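Local atomic coordinates of hydrolase (Burkholderia cenocepacia, PDB entry 4QKU), a protein that probably hydrolyses fumarylacetoacetate to fumarate and acetoacetate in the final step of phenylalanine breakdown, as a metal-dependent enzyme of the FAH family. Residues L219-E224 / L322-R327; N255-R260 / D411-A416; T335-T340 / G383-L388; K393-L398 / S403-E408. All coordinates share one frame; numbering follows the deposited sequence.

Contacts 1, 2 and 3 pack closely within the C-terminal FAH domain: the centre of contact 1 lies about 5 Å from that of contact 2 and about 6 Å from that of contact 3. Contact 2 carries D256 and W257 of the sodium site, contact 1 holds the predicted calcium ligands E222 and E224, and contact 3 adjoins the predicted proton acceptor H156. Probable hydrogen bonds tie them together, R327 O to E412 N (2.9 Å) between contacts 1 and 2, and L385 N to D220 OD1 (2.8 Å) between 3 and 1. Contact 4, a surface hairpin about 12 Å from contact 1 centre to centre, joins it through I407 N and L219 O (2.9 Å).

Contact 1 (L219-E224 / L322-R327); sequences LDIELE and LEVTLR
L223 and V324 interlock where two β-sheets pack face to face, strand 219-229 from one sheet against strand 317-327 from the other, an arrangement consistent with the β-sandwich roll of the FAH family. The bumps and hollows match along a short zigzag. L223 pushes its branched end into the dip between L322 and V324: CD2 of L223 rests 4.0 Å from L322 CB and 3.8 Å from V324 CG2. With CG placed anti to its backbone N (chi1 170°), the leucine runs past V324 in the opposite direction, which also brings V324 CG2 within 3.9 Å of L223 CB, so this one methyl lies against both the base and the end of the leucine.

E222, between I221 and L223 along the chain, sends its CB away from the other sheet, and its carboxylate forms salt bridges with R260 and K276. The alternation thus separates an apolar face, buried between the sheets, from the polar face of the predicted metal site. L413 and L415 of strand 412-421 flank I221 and L223, respectively, C338 and T340 also lie against L223, and I374 reaches L322, extending the same apolar layer. The second methyl of V324 completes the fit, for it meets the end of I221, the two side chains reaching toward each other tip to tip with CG1 of V324 4.0 Å from CD1 of I221.

Contact 2 (N255-R260 / D411-A416); sequences NDWSAR and DELTLA. With NA (sodium ion), chain H; SO4 (sulfate ion), chain J.
N255 and L415 mark the nearest approach of the two backbones, CA to CA 7.3 Å, too wide for paired strands; strands 248-259 and 412-421 belong to different sheets. L415 meets N255 at about a right angle, its CD2 3.8 Å from N255 CB and its CD1 4.0 Å from ND2. With CG anti to the backbone N (chi1 -172°), N255 places ND2 over one face of the W257 indole, toward its rim; OD1 accepts from E222 N, while a water bridges ND2 (3.0 Å) to L413 O (2.9 Å). W257 CH2 lies obliquely against L413 CB at 3.7 Å. D256, centre of an inverse gamma turn, binds the sodium ion through OD1 (2.4 Å), and W257 adds its O (2.5 Å), with K276 O, A279 O and T280 OG1 completing the site. R260 pairs with D220 and E222, and its NH1 binds a sulfate, probably from the crystallisation liquor, that H156, Q263 and K276 also hold. R260 begins helix 260-266, whereas N255 and L413 both touch I221 of strand 219-229, and C431 and I435 of strand 424-436 pack against N255 and W257, respectively.

Contact 3 (T335-T340 / G383-L388); sequences TSICRT and GSLLEL
I337 meets L385 and L388 of helix 385-388 at roughly right angles, its CD1 4.0 Å from L388 CD1 and 4.1 Å from L385 CD2, so the isoleucine tip sits across the ends of both. L388 also lays CD2 against the backbone, 3.3 Å from I337 O. A classic β-bulge, with I337 and C338 both opposite V324, lets two consecutive side chains face segment 383-388, I337 toward the helix and C338 toward G383 just before it; C338 SG, swung anti to its own N (chi1 174°), comes to 4.0 Å from G383 CA. The helix itself opens on S384 as N-cap: S384 OG accepts from E387 N (3.2 Å, 161°) and donates to E387 OE2 (2.9 Å) on its anti lone pair. E387 OE2 also bonds H156 ND1, and OE1 bonds S375 and N159. The short helix therefore divides its chemistry, L385 and L388 against the bulged strand and a carboxylate held by S384, S375 and N159 beside H156, an arrangement consistent with a second-shell glutamate orienting the predicted proton acceptor.

Contact 4 (K393-L398 / S403-E408); sequences KEPVAL and SRTFIE
V396 and R404 form the antiparallel hydrogen-bonded pair of a short β-hairpin: V396 N donates to R404 O (2.8 Å, 159°) and R404 N returns a bond to V396 O (2.9 Å). A397 and S403 follow as the non-hydrogen-bonded pair next to the turn, where S403 CA adds a CA-H···O contact to V396 O at 3.1 Å. On the other side of the bonded pair, P395 and T405 lie side by side and point the same way, CG of the proline 4.1 Å from CG2 of the threonine.

R404 is sandwiched. L398 CD1 lies over one face of its guanidinium, toward the rim, 3.7 Å from NH1, and E408 OE1 sits over the centre of the opposite face, where charge alone links them. The bend at chi2 (-70°) turns the arginine back so that NH1 reaches S403 O (3.0 Å), approaching from above the carbonyl plane. Farther out, D411 OD2 forms a salt bridge with R404 NE and also accepts from E408 N, so one carboxylate steadies both residues; V396 rests on I337 and L398 on T335 of strand 335-341. The charge of the arginine is thus balanced by E408 over one face and D411 at NE, which ties this surface hairpin to the start of strand 412-421.

Contact 1 (L219-E224 / L322-R327)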
loop_
_atom_site.group_PDB
_atom_site.type_symbol
_atom_site.label_atom_id
_atom_site.label_comp_id
_atom_site.label_asym_id
_atom_site.label_seq_id
_atom_site.Cartn_x
_atom_site.Cartn_y
_atom_site.Cartn_z
ATOM N N LEU B 219 -21.428 -7.822 -7.288
ATOM C CA LEU B 219 -20.490 -8.119 -6.236
ATOM C C LEU B 219 -20.027 -9.591 -6.364
ATOM O O LEU B 219 -20.823 -10.496 -6.652
ATOM C CB LEU B 219 -21.152 -7.869 -4.886
ATOM C CG LEU B 219 -20.269 -8.035 -3.665
ATOM C CD1 LEU B 219 -19.078 -7.114 -3.699
ATOM C CD2 LEU B 219 -21.078 -7.776 -2.418
ATOM N N ASP B 220 -18.730 -9.802 -6.177
ATOM C CA ASP B 220 -18.099 -11.046 -6.534
ATOM C C ASP B 220 -16.984 -11.362 -5.548
ATOM O O ASP B 220 -16.521 -10.500 -4.803
ATOM C CB ASP B 220 -17.551 -10.963 -7.971
ATOM C CG ASP B 220 -17.243 -12.347 -8.589
ATOM O OD1 ASP B 220 -17.482 -13.388 -7.944
ATOM O OD2 ASP B 220 -16.760 -12.386 -9.748
ATOM N N ILE B 221 -16.606 -12.633 -5.526
ATOM C CA ILE B 221 -15.434 -13.094 -4.798
ATOM C C ILE B 221 -14.308 -13.261 -5.756
ATOM O O ILE B 221 -14.498 -13.218 -6.974
ATOM C CB ILE B 221 -15.685 -14.437 -4.094
ATOM C CG1 ILE B 221 -16.233 -15.506 -5.057
ATOM C CG2 ILE B 221 -16.671 -14.243 -2.970
ATOM C CD1 ILE B 221 -15.256 -16.611 -5.297
ATOM N N GLU B 222 -13.112 -13.415 -5.203
ATOM C CA GLU B 222 -11.961 -13.876 -5.987
ATOM C C GLU B 222 -11.150 -14.821 -5.129
ATOM O O GLU B 222 -10.507 -14.397 -4.165
ATOM C CB GLU B 222 -11.113 -12.698 -6.444
ATOM C CG GLU B 222 -11.697 -11.920 -7.624
ATOM C CD GLU B 222 -10.635 -11.197 -8.432
ATOM O OE1 GLU B 222 -10.745 -11.233 -9.681
ATOM O OE2 GLU B 222 -9.692 -10.615 -7.825
ATOM N N LEU B 223 -11.239 -16.113 -5.455
ATOM C CA LEU B 223 -10.436 -17.139 -4.790
ATOM C C LEU B 223 -8.923 -16.997 -5.083
ATOM O O LEU B 223 -8.498 -17.067 -6.221
ATOM C CB LEU B 223 -10.893 -18.538 -5.205
ATOM C CG LEU B 223 -10.005 -19.720 -4.795
ATOM C CD1 LEU B 223 -9.884 -19.858 -3.284
ATOM C CD2 LEU B 223 -10.592 -20.980 -5.401
ATOM N N GLU B 224 -8.149 -16.790 -4.029
ATOM C CA GLU B 224 -6.724 -16.583 -4.128
ATOM C C GLU B 224 -6.072 -17.103 -2.874
ATOM O O GLU B 224 -6.753 -17.386 -1.876
ATOM C CB GLU B 224 -6.355 -15.068 -4.222
ATOM C CG GLU B 224 -7.132 -14.230 -5.229
ATOM C CD GLU B 224 -6.507 -12.868 -5.469
ATOM O OE1 GLU B 224 -5.290 -12.699 -5.203
ATOM O OE2 GLU B 224 -7.215 -11.958 -5.976
ATOM N N LEU B 322 -8.482 -26.374 -3.048
ATOM C CA LEU B 322 -9.182 -25.146 -2.679
ATOM C C LEU B 322 -10.642 -25.302 -2.997
ATOM O O LEU B 322 -10.994 -25.916 -3.998
ATOM C CB LEU B 322 -8.635 -23.936 -3.461
ATOM C CG LEU B 322 -7.190 -23.581 -3.163
ATOM C CD1 LEU B 322 -6.614 -22.670 -4.228
ATOM C CD2 LEU B 322 -7.086 -22.950 -1.786
ATOM N N GLU B 323 -11.484 -24.716 -2.166
ATOM C CA GLU B 323 -12.915 -24.749 -2.391
ATOM C C GLU B 323 -13.562 -23.444 -1.959
ATOM O O GLU B 323 -13.154 -22.798 -0.987
ATOM C CB GLU B 323 -13.539 -25.915 -1.630
ATOM C CG GLU B 323 -15.044 -26.058 -1.835
ATOM C CD GLU B 323 -15.609 -27.368 -1.321
ATOM O OE1 GLU B 323 -15.050 -27.926 -0.348
ATOM O OE2 GLU B 323 -16.611 -27.857 -1.906
ATOM N N VAL B 324 -14.583 -23.055 -2.707
ATOM C CA VAL B 324 -15.429 -21.916 -2.330
ATOM C C VAL B 324 -16.857 -22.395 -2.117
ATOM O O VAL B 324 -17.394 -23.151 -2.929
ATOM C CB VAL B 324 -15.432 -20.814 -3.408
ATOM C CG1 VAL B 324 -16.256 -19.627 -2.941
ATOM C CG2 VAL B 324 -14.017 -20.391 -3.755
ATOM N N THR B 325 -17.466 -21.945 -1.023
ATOM C CA THR B 325 -18.902 -22.166 -0.791
ATOM C C THR B 325 -19.656 -20.848 -0.660
ATOM O O THR B 325 -19.080 -19.816 -0.292
ATOM C CB THR B 325 -19.149 -23.014 0.467
ATOM O OG1 THR B 325 -18.875 -22.235 1.640
ATOM C CG2 THR B 325 -18.259 -24.264 0.458
ATOM N N LEU B 326 -20.950 -20.903 -0.956
ATOM C CA LEU B 326 -21.869 -19.774 -0.804
ATOM C C LEU B 326 -23.105 -20.262 -0.051
ATOM O O LEU B 326 -23.748 -21.201 -0.491
ATOM C CB LEU B 326 -22.288 -19.252 -2.186
ATOM C CG LEU B 326 -23.092 -17.944 -2.284
ATOM C CD1 LEU B 326 -23.029 -17.431 -3.706
ATOM C CD2 LEU B 326 -24.554 -18.090 -1.899
ATOM N N ARG B 327 -23.446 -19.598 1.054
ATOM C CA ARG B 327 -24.643 -19.904 1.838
ATOM C C ARG B 327 -25.542 -18.665 1.874
ATOM O O ARG B 327 -25.148 -17.640 2.394
ATOM C CB ARG B 327 -24.254 -20.313 3.274
ATOM C CG ARG B 327 -25.391 -20.832 4.151
ATOM C CD ARG B 327 -25.011 -20.909 5.633
ATOM N NE ARG B 327 -23.954 -21.891 5.881
ATOM C CZ ARG B 327 -24.116 -23.195 6.196
ATOM N NH1 ARG B 327 -25.321 -23.752 6.332
ATOM N NH2 ARG B 327 -23.044 -23.975 6.371
#

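Contact 2 (N255-R260 / D411-A416)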
loop_
_atom_site.group_PDB
_atom_site.type_symbol
_atom_site.label_atom_id
_atom_site.label_comp_id
_atom_site.label_asym_id
_atom_site.label_seq_id
_atom_site.Cartn_x
_atom_site.Cartn_y
_atom_site.Cartn_z
ATOM N N ASN B 255 -9.609 -13.651 -0.134
ATOM C CA ASN B 255 -10.758 -13.340 -0.912
ATOM C C ASN B 255 -10.646 -11.896 -1.311
ATOM O O ASN B 255 -10.809 -11.000 -0.489
ATOM C CB ASN B 255 -12.042 -13.574 -0.120
ATOM C CG ASN B 255 -13.285 -13.430 -0.984
ATOM O OD1 ASN B 255 -13.213 -12.990 -2.144
ATOM N ND2 ASN B 255 -14.432 -13.800 -0.428
ATOM N N ASP B 256 -10.365 -11.675 -2.592
ATOM C CA ASP B 256 -10.242 -10.327 -3.098
ATOM C C ASP B 256 -11.581 -9.889 -3.625
ATOM O O ASP B 256 -11.815 -9.895 -4.840
ATOM C CB ASP B 256 -9.191 -10.194 -4.185
ATOM C CG ASP B 256 -9.036 -8.743 -4.658
ATOM O OD1 ASP B 256 -9.422 -7.821 -3.901
ATOM O OD2 ASP B 256 -8.573 -8.517 -5.788
ATOM N N TRP B 257 -12.453 -9.499 -2.704
ATOM C CA TRP B 257 -13.788 -9.073 -3.076
ATOM C C TRP B 257 -13.708 -8.031 -4.159
ATOM O O TRP B 257 -12.905 -7.097 -4.060
ATOM C CB TRP B 257 -14.517 -8.468 -1.888
ATOM C CG TRP B 257 -14.583 -9.310 -0.640
ATOM C CD1 TRP B 257 -13.751 -9.234 0.457
ATOM C CD2 TRP B 257 -15.534 -10.311 -0.348
ATOM N NE1 TRP B 257 -14.138 -10.134 1.391
ATOM C CE2 TRP B 257 -15.247 -10.794 0.936
ATOM C CE3 TRP B 257 -16.641 -10.824 -1.031
ATOM C CZ2 TRP B 257 -16.009 -11.773 1.540
ATOM C CZ3 TRP B 257 -17.409 -11.787 -0.420
ATOM C CH2 TRP B 257 -17.080 -12.264 0.849
ATOM N N SER B 258 -14.549 -8.179 -5.176
ATOM C CA SER B 258 -14.516 -7.328 -6.365
ATOM C C SER B 258 -15.915 -6.854 -6.757
ATOM O O SER B 258 -16.856 -7.651 -6.761
ATOM C CB SER B 258 -13.945 -8.127 -7.511
ATOM O OG SER B 258 -12.674 -8.655 -7.183
ATOM N N ALA B 259 -16.070 -5.567 -7.052
ATOM C CA ALA B 259 -17.320 -5.058 -7.600
ATOM C C ALA B 259 -17.180 -4.905 -9.108
ATOM O O ALA B 259 -16.572 -3.945 -9.575
ATOM C CB ALA B 259 -17.672 -3.734 -6.960
ATOM N N ARG B 260 -17.744 -5.838 -9.868
ATOM C CA ARG B 260 -17.429 -5.943 -11.301
ATOM C C ARG B 260 -17.976 -4.827 -12.141
ATOM O O ARG B 260 -17.340 -4.442 -13.133
ATOM C CB ARG B 260 -17.934 -7.249 -11.898
ATOM C CG ARG B 260 -17.488 -8.488 -11.157
ATOM C CD ARG B 260 -15.998 -8.537 -11.045
ATOM N NE ARG B 260 -15.479 -9.859 -10.717
ATOM C CZ ARG B 260 -14.182 -10.128 -10.664
ATOM N NH1 ARG B 260 -13.316 -9.164 -10.895
ATOM N NH2 ARG B 260 -13.747 -11.347 -10.377
ATOM N N ASP B 411 -25.685 -13.134 1.878
ATOM C CA ASP B 411 -24.908 -14.344 1.509
ATOM C C ASP B 411 -23.612 -14.376 2.282
ATOM O O ASP B 411 -23.016 -13.336 2.506
ATOM C CB ASP B 411 -24.555 -14.375 0.015
ATOM C CG ASP B 411 -25.744 -14.603 -0.874
ATOM O OD1 ASP B 411 -26.861 -14.868 -0.342
ATOM O OD2 ASP B 411 -25.586 -14.479 -2.118
ATOM N N GLU B 412 -23.186 -15.575 2.661
ATOM C CA GLU B 412 -21.895 -15.809 3.268
ATOM C C GLU B 412 -21.038 -16.596 2.262
ATOM O O GLU B 412 -21.457 -17.648 1.772
ATOM C CB GLU B 412 -22.026 -16.593 4.577
ATOM C CG GLU B 412 -20.694 -16.814 5.281
ATOM C CD GLU B 412 -20.846 -17.341 6.706
ATOM O OE1 GLU B 412 -21.397 -18.450 6.878
ATOM O OE2 GLU B 412 -20.413 -16.653 7.663
ATOM N N LEU B 413 -19.870 -16.037 1.945
ATOM C CA LEU B 413 -18.878 -16.668 1.049
ATOM C C LEU B 413 -17.720 -17.165 1.861
ATOM O O LEU B 413 -17.175 -16.422 2.674
ATOM C CB LEU B 413 -18.372 -15.675 0.016
ATOM C CG LEU B 413 -19.246 -15.450 -1.230
ATOM C CD1 LEU B 413 -19.253 -16.697 -2.099
ATOM C CD2 LEU B 413 -20.669 -15.018 -0.890
ATOM N N THR B 414 -17.359 -18.423 1.656
ATOM C CA THR B 414 -16.267 -19.034 2.402
ATOM C C THR B 414 -15.211 -19.645 1.461
ATOM O O THR B 414 -15.538 -20.335 0.510
ATOM C CB THR B 414 -16.805 -20.095 3.395
ATOM O OG1 THR B 414 -17.890 -19.528 4.149
ATOM C CG2 THR B 414 -15.732 -20.510 4.375
ATOM N N LEU B 415 -13.956 -19.361 1.742
ATOM C CA LEU B 415 -12.837 -20.015 1.082
ATOM C C LEU B 415 -12.290 -21.013 2.076
ATOM O O LEU B 415 -12.188 -20.705 3.267
ATOM C CB LEU B 415 -11.729 -19.013 0.780
ATOM C CG LEU B 415 -11.734 -18.211 -0.527
ATOM C CD1 LEU B 415 -13.086 -17.591 -0.836
ATOM C CD2 LEU B 415 -10.660 -17.128 -0.456
ATOM N N ALA B 416 -11.958 -22.202 1.590
ATOM C CA ALA B 416 -11.274 -23.184 2.387
ATOM C C ALA B 416 -10.125 -23.745 1.560
ATOM O O ALA B 416 -10.179 -23.762 0.344
ATOM C CB ALA B 416 -12.225 -24.296 2.799
HETATM NA NA NA H . -11.006 -6.604 -2.594
HETATM S S SO4 J . -9.682 -9.597 -12.353
HETATM O O1 SO4 J . -8.455 -8.806 -12.593
HETATM O O2 SO4 J . -9.300 -10.903 -11.787
HETATM O O3 SO4 J . -10.589 -8.919 -11.396
HETATM O O4 SO4 J . -10.374 -9.746 -13.654
HETATM O O HOH W 1 -14.680 -14.985 2.292
#

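Contact 3 (T335-T340 / G383-L388)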
loop_
_atom_site.group_PDB
_atom_site.type_symbol
_atom_site.label_atom_id
_atom_site.label_comp_id
_atom_site.label_asym_id
_atom_site.label_seq_id
_atom_site.Cartn_x
_atom_site.Cartn_y
_atom_site.Cartn_z
ATOM N N THR B 335 -23.463 -24.020 -0.607
ATOM C CA THR B 335 -23.275 -24.606 -1.919
ATOM C C THR B 335 -21.797 -24.508 -2.294
ATOM O O THR B 335 -21.228 -23.428 -2.257
ATOM C CB THR B 335 -24.126 -23.870 -2.978
ATOM O OG1 THR B 335 -25.505 -23.876 -2.591
ATOM C CG2 THR B 335 -23.999 -24.521 -4.346
ATOM N N SER B 336 -21.183 -25.640 -2.650
ATOM C CA SER B 336 -19.837 -25.675 -3.203
ATOM C C SER B 336 -19.885 -25.156 -4.641
ATOM O O SER B 336 -20.533 -25.747 -5.489
ATOM C CB SER B 336 -19.294 -27.107 -3.198
ATOM O OG SER B 336 -18.080 -27.230 -3.933
ATOM N N ILE B 337 -19.229 -24.037 -4.917
ATOM C CA ILE B 337 -19.302 -23.446 -6.247
ATOM C C ILE B 337 -18.003 -23.554 -7.023
ATOM O O ILE B 337 -17.988 -23.359 -8.233
ATOM C CB ILE B 337 -19.790 -21.976 -6.187
ATOM C CG1 ILE B 337 -18.784 -21.081 -5.440
ATOM C CG2 ILE B 337 -21.161 -21.893 -5.528
ATOM C CD1 ILE B 337 -19.081 -19.593 -5.526
ATOM N N CYS B 338 -16.900 -23.821 -6.337
ATOM C CA CYS B 338 -15.599 -23.906 -7.003
ATOM C C CYS B 338 -14.729 -24.913 -6.290
ATOM O O CYS B 338 -14.623 -24.892 -5.068
ATOM C CB CYS B 338 -14.893 -22.545 -7.023
ATOM S SG CYS B 338 -13.192 -22.600 -7.671
ATOM N N ARG B 339 -14.134 -25.813 -7.054
ATOM C CA ARG B 339 -13.107 -26.694 -6.544
ATOM C C ARG B 339 -11.924 -26.555 -7.468
ATOM O O ARG B 339 -12.042 -26.739 -8.677
ATOM C CB ARG B 339 -13.600 -28.146 -6.520
ATOM C CG ARG B 339 -14.327 -28.545 -5.242
ATOM C CD ARG B 339 -15.591 -29.393 -5.508
ATOM N NE ARG B 339 -16.743 -28.567 -5.948
ATOM C CZ ARG B 339 -17.473 -28.725 -7.061
ATOM N NH1 ARG B 339 -17.223 -29.680 -7.945
ATOM N NH2 ARG B 339 -18.477 -27.880 -7.296
ATOM N N THR B 340 -10.775 -26.223 -6.924
ATOM C CA THR B 340 -9.610 -26.127 -7.777
ATOM C C THR B 340 -8.364 -26.433 -6.937
ATOM O O THR B 340 -8.477 -26.947 -5.806
ATOM C CB THR B 340 -9.572 -24.749 -8.518
ATOM O OG1 THR B 340 -8.589 -24.779 -9.547
ATOM C CG2 THR B 340 -9.288 -23.576 -7.549
ATOM N N GLY B 383 -12.430 -19.485 -10.215
ATOM C CA GLY B 383 -12.348 -18.882 -8.889
ATOM C C GLY B 383 -13.137 -17.595 -8.655
ATOM O O GLY B 383 -12.919 -16.921 -7.652
ATOM N N SER B 384 -14.063 -17.265 -9.553
ATOM C CA SER B 384 -14.974 -16.158 -9.296
ATOM C C SER B 384 -16.330 -16.414 -9.910
ATOM O O SER B 384 -16.438 -17.236 -10.814
ATOM C CB SER B 384 -14.405 -14.874 -9.881
ATOM O OG SER B 384 -14.448 -14.916 -11.284
ATOM N N LEU B 385 -17.366 -15.716 -9.454
ATOM C CA LEU B 385 -18.688 -15.878 -10.058
ATOM C C LEU B 385 -18.761 -15.257 -11.449
ATOM O O LEU B 385 -19.448 -15.783 -12.350
ATOM C CB LEU B 385 -19.782 -15.328 -9.155
ATOM C CG LEU B 385 -20.048 -16.247 -7.971
ATOM C CD1 LEU B 385 -20.634 -15.493 -6.804
ATOM C CD2 LEU B 385 -20.974 -17.372 -8.378
ATOM N N LEU B 386 -18.017 -14.172 -11.650
ATOM C CA LEU B 386 -17.864 -13.615 -12.980
ATOM C C LEU B 386 -17.562 -14.752 -13.960
ATOM O O LEU B 386 -18.217 -14.855 -15.008
ATOM C CB LEU B 386 -16.757 -12.565 -13.017
ATOM C CG LEU B 386 -16.428 -12.003 -14.409
ATOM C CD1 LEU B 386 -17.632 -11.315 -15.021
ATOM C CD2 LEU B 386 -15.232 -11.071 -14.361
ATOM N N GLU B 387 -16.588 -15.598 -13.618
ATOM C CA GLU B 387 -16.216 -16.727 -14.478
ATOM C C GLU B 387 -17.257 -17.867 -14.431
ATOM O O GLU B 387 -17.717 -18.324 -15.470
ATOM C CB GLU B 387 -14.844 -17.268 -14.106
ATOM C CG GLU B 387 -13.675 -16.346 -14.436
ATOM C CD GLU B 387 -12.407 -16.749 -13.708
ATOM O OE1 GLU B 387 -11.599 -17.520 -14.269
ATOM O OE2 GLU B 387 -12.236 -16.346 -12.536
ATOM N N LEU B 388 -17.658 -18.282 -13.235
ATOM C CA LEU B 388 -18.583 -19.405 -13.064
ATOM C C LEU B 388 -19.917 -19.208 -13.751
ATOM O O LEU B 388 -20.447 -20.139 -14.301
ATOM C CB LEU B 388 -18.873 -19.661 -11.585
ATOM C CG LEU B 388 -17.693 -20.180 -10.784
ATOM C CD1 LEU B 388 -17.905 -19.927 -9.301
ATOM C CD2 LEU B 388 -17.473 -21.664 -11.062
#

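Contact 4 (K393-L398 / S403-E408)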
loop_
_atom_site.group_PDB
_atom_site.type_symbol
_atom_site.label_atom_id
_atom_site.label_comp_id
_atom_site.label_asym_id
_atom_site.label_seq_id
_atom_site.Cartn_x
_atom_site.Cartn_y
_atom_site.Cartn_z
ATOM N N LYS B 393 -24.752 -14.988 -17.120
ATOM C CA LYS B 393 -25.503 -15.647 -18.204
ATOM C C LYS B 393 -25.905 -17.075 -17.870
ATOM O O LYS B 393 -26.986 -17.504 -18.261
ATOM C CB LYS B 393 -24.699 -15.613 -19.516
ATOM C CG LYS B 393 -24.176 -14.209 -19.825
ATOM C CD LYS B 393 -24.713 -13.544 -21.076
ATOM C CE LYS B 393 -24.466 -12.049 -20.949
ATOM N NZ LYS B 393 -24.937 -11.406 -22.186
ATOM N N GLU B 394 -25.051 -17.811 -17.156
ATOM C CA GLU B 394 -25.430 -19.141 -16.656
ATOM C C GLU B 394 -25.451 -19.097 -15.114
ATOM O O GLU B 394 -24.429 -19.295 -14.467
ATOM C CB GLU B 394 -24.507 -20.256 -17.200
ATOM N N PRO B 395 -26.627 -18.837 -14.517
ATOM C CA PRO B 395 -26.665 -18.789 -13.050
ATOM C C PRO B 395 -26.322 -20.128 -12.372
ATOM O O PRO B 395 -26.488 -21.180 -12.962
ATOM C CB PRO B 395 -28.112 -18.396 -12.739
ATOM C CG PRO B 395 -28.656 -17.826 -14.009
ATOM C CD PRO B 395 -27.917 -18.481 -15.128
ATOM N N VAL B 396 -25.813 -20.055 -11.150
ATOM C CA VAL B 396 -25.437 -21.217 -10.359
ATOM C C VAL B 396 -26.628 -21.651 -9.513
ATOM O O VAL B 396 -27.184 -20.831 -8.774
ATOM C CB VAL B 396 -24.265 -20.869 -9.400
ATOM C CG1 VAL B 396 -23.973 -22.003 -8.444
ATOM C CG2 VAL B 396 -22.998 -20.567 -10.185
ATOM N N ALA B 397 -27.011 -22.924 -9.617
ATOM C CA ALA B 397 -28.057 -23.503 -8.772
ATOM C C ALA B 397 -27.525 -23.707 -7.367
ATOM O O ALA B 397 -26.400 -24.145 -7.194
ATOM C CB ALA B 397 -28.515 -24.833 -9.350
ATOM N N LEU B 398 -28.308 -23.356 -6.359
ATOM C CA LEU B 398 -27.886 -23.550 -4.971
ATOM C C LEU B 398 -28.479 -24.817 -4.323
ATOM O O LEU B 398 -29.659 -25.159 -4.482
ATOM C CB LEU B 398 -28.291 -22.349 -4.130
ATOM C CG LEU B 398 -27.864 -20.961 -4.595
ATOM C CD1 LEU B 398 -28.349 -19.905 -3.610
ATOM C CD2 LEU B 398 -26.350 -20.886 -4.761
ATOM N N SER B 403 -30.956 -19.736 -6.781
ATOM C CA SER B 403 -29.857 -19.592 -7.711
ATOM C C SER B 403 -29.201 -18.217 -7.553
ATOM O O SER B 403 -29.780 -17.299 -6.977
ATOM C CB SER B 403 -30.357 -19.813 -9.153
ATOM O OG SER B 403 -31.016 -18.664 -9.663
ATOM N N ARG B 404 -28.004 -18.094 -8.107
ATOM C CA ARG B 404 -27.228 -16.878 -8.048
ATOM C C ARG B 404 -26.537 -16.599 -9.369
ATOM O O ARG B 404 -26.105 -17.532 -10.070
ATOM C CB ARG B 404 -26.137 -16.997 -6.981
ATOM C CG ARG B 404 -26.629 -16.893 -5.551
ATOM C CD ARG B 404 -27.094 -15.470 -5.168
ATOM N NE ARG B 404 -27.502 -15.442 -3.763
ATOM C CZ ARG B 404 -28.663 -15.911 -3.298
ATOM N NH1 ARG B 404 -29.593 -16.411 -4.119
ATOM N NH2 ARG B 404 -28.907 -15.884 -1.996
ATOM N N THR B 405 -26.430 -15.307 -9.700
ATOM C CA THR B 405 -25.388 -14.815 -10.605
ATOM C C THR B 405 -24.289 -14.203 -9.733
ATOM O O THR B 405 -23.279 -14.840 -9.494
ATOM C CB THR B 405 -25.916 -13.789 -11.627
ATOM O OG1 THR B 405 -26.633 -12.764 -10.940
ATOM C CG2 THR B 405 -26.847 -14.464 -12.619
ATOM N N PHE B 406 -24.494 -12.989 -9.244
ATOM C CA PHE B 406 -23.538 -12.389 -8.318
ATOM C C PHE B 406 -24.042 -12.442 -6.887
ATOM O O PHE B 406 -25.175 -12.846 -6.646
ATOM C CB PHE B 406 -23.187 -10.978 -8.776
ATOM C CG PHE B 406 -22.394 -10.965 -10.036
ATOM C CD1 PHE B 406 -21.022 -11.127 -10.006
ATOM C CD2 PHE B 406 -23.034 -10.841 -11.261
ATOM C CE1 PHE B 406 -20.280 -11.144 -11.168
ATOM C CE2 PHE B 406 -22.301 -10.861 -12.432
ATOM C CZ PHE B 406 -20.918 -11.013 -12.385
ATOM N N ILE B 407 -23.212 -12.031 -5.934
ATOM C CA ILE B 407 -23.542 -12.185 -4.521
ATOM C C ILE B 407 -24.671 -11.246 -4.094
ATOM O O ILE B 407 -24.724 -10.066 -4.485
ATOM C CB ILE B 407 -22.330 -11.907 -3.618
ATOM C CG1 ILE B 407 -21.159 -12.818 -3.974
ATOM C CG2 ILE B 407 -22.662 -12.140 -2.169
ATOM C CD1 ILE B 407 -19.832 -12.227 -3.529
ATOM N N GLU B 408 -25.540 -11.782 -3.241
ATOM C CA GLU B 408 -26.679 -11.068 -2.734
ATOM C C GLU B 408 -26.514 -10.774 -1.240
ATOM O O GLU B 408 -25.863 -11.526 -0.498
ATOM C CB GLU B 408 -27.928 -11.888 -3.016
ATOM C CG GLU B 408 -28.261 -11.886 -4.499
ATOM C CD GLU B 408 -29.500 -12.693 -4.852
ATOM O OE1 GLU B 408 -30.328 -12.960 -3.962
ATOM O OE2 GLU B 408 -29.669 -13.038 -6.043
#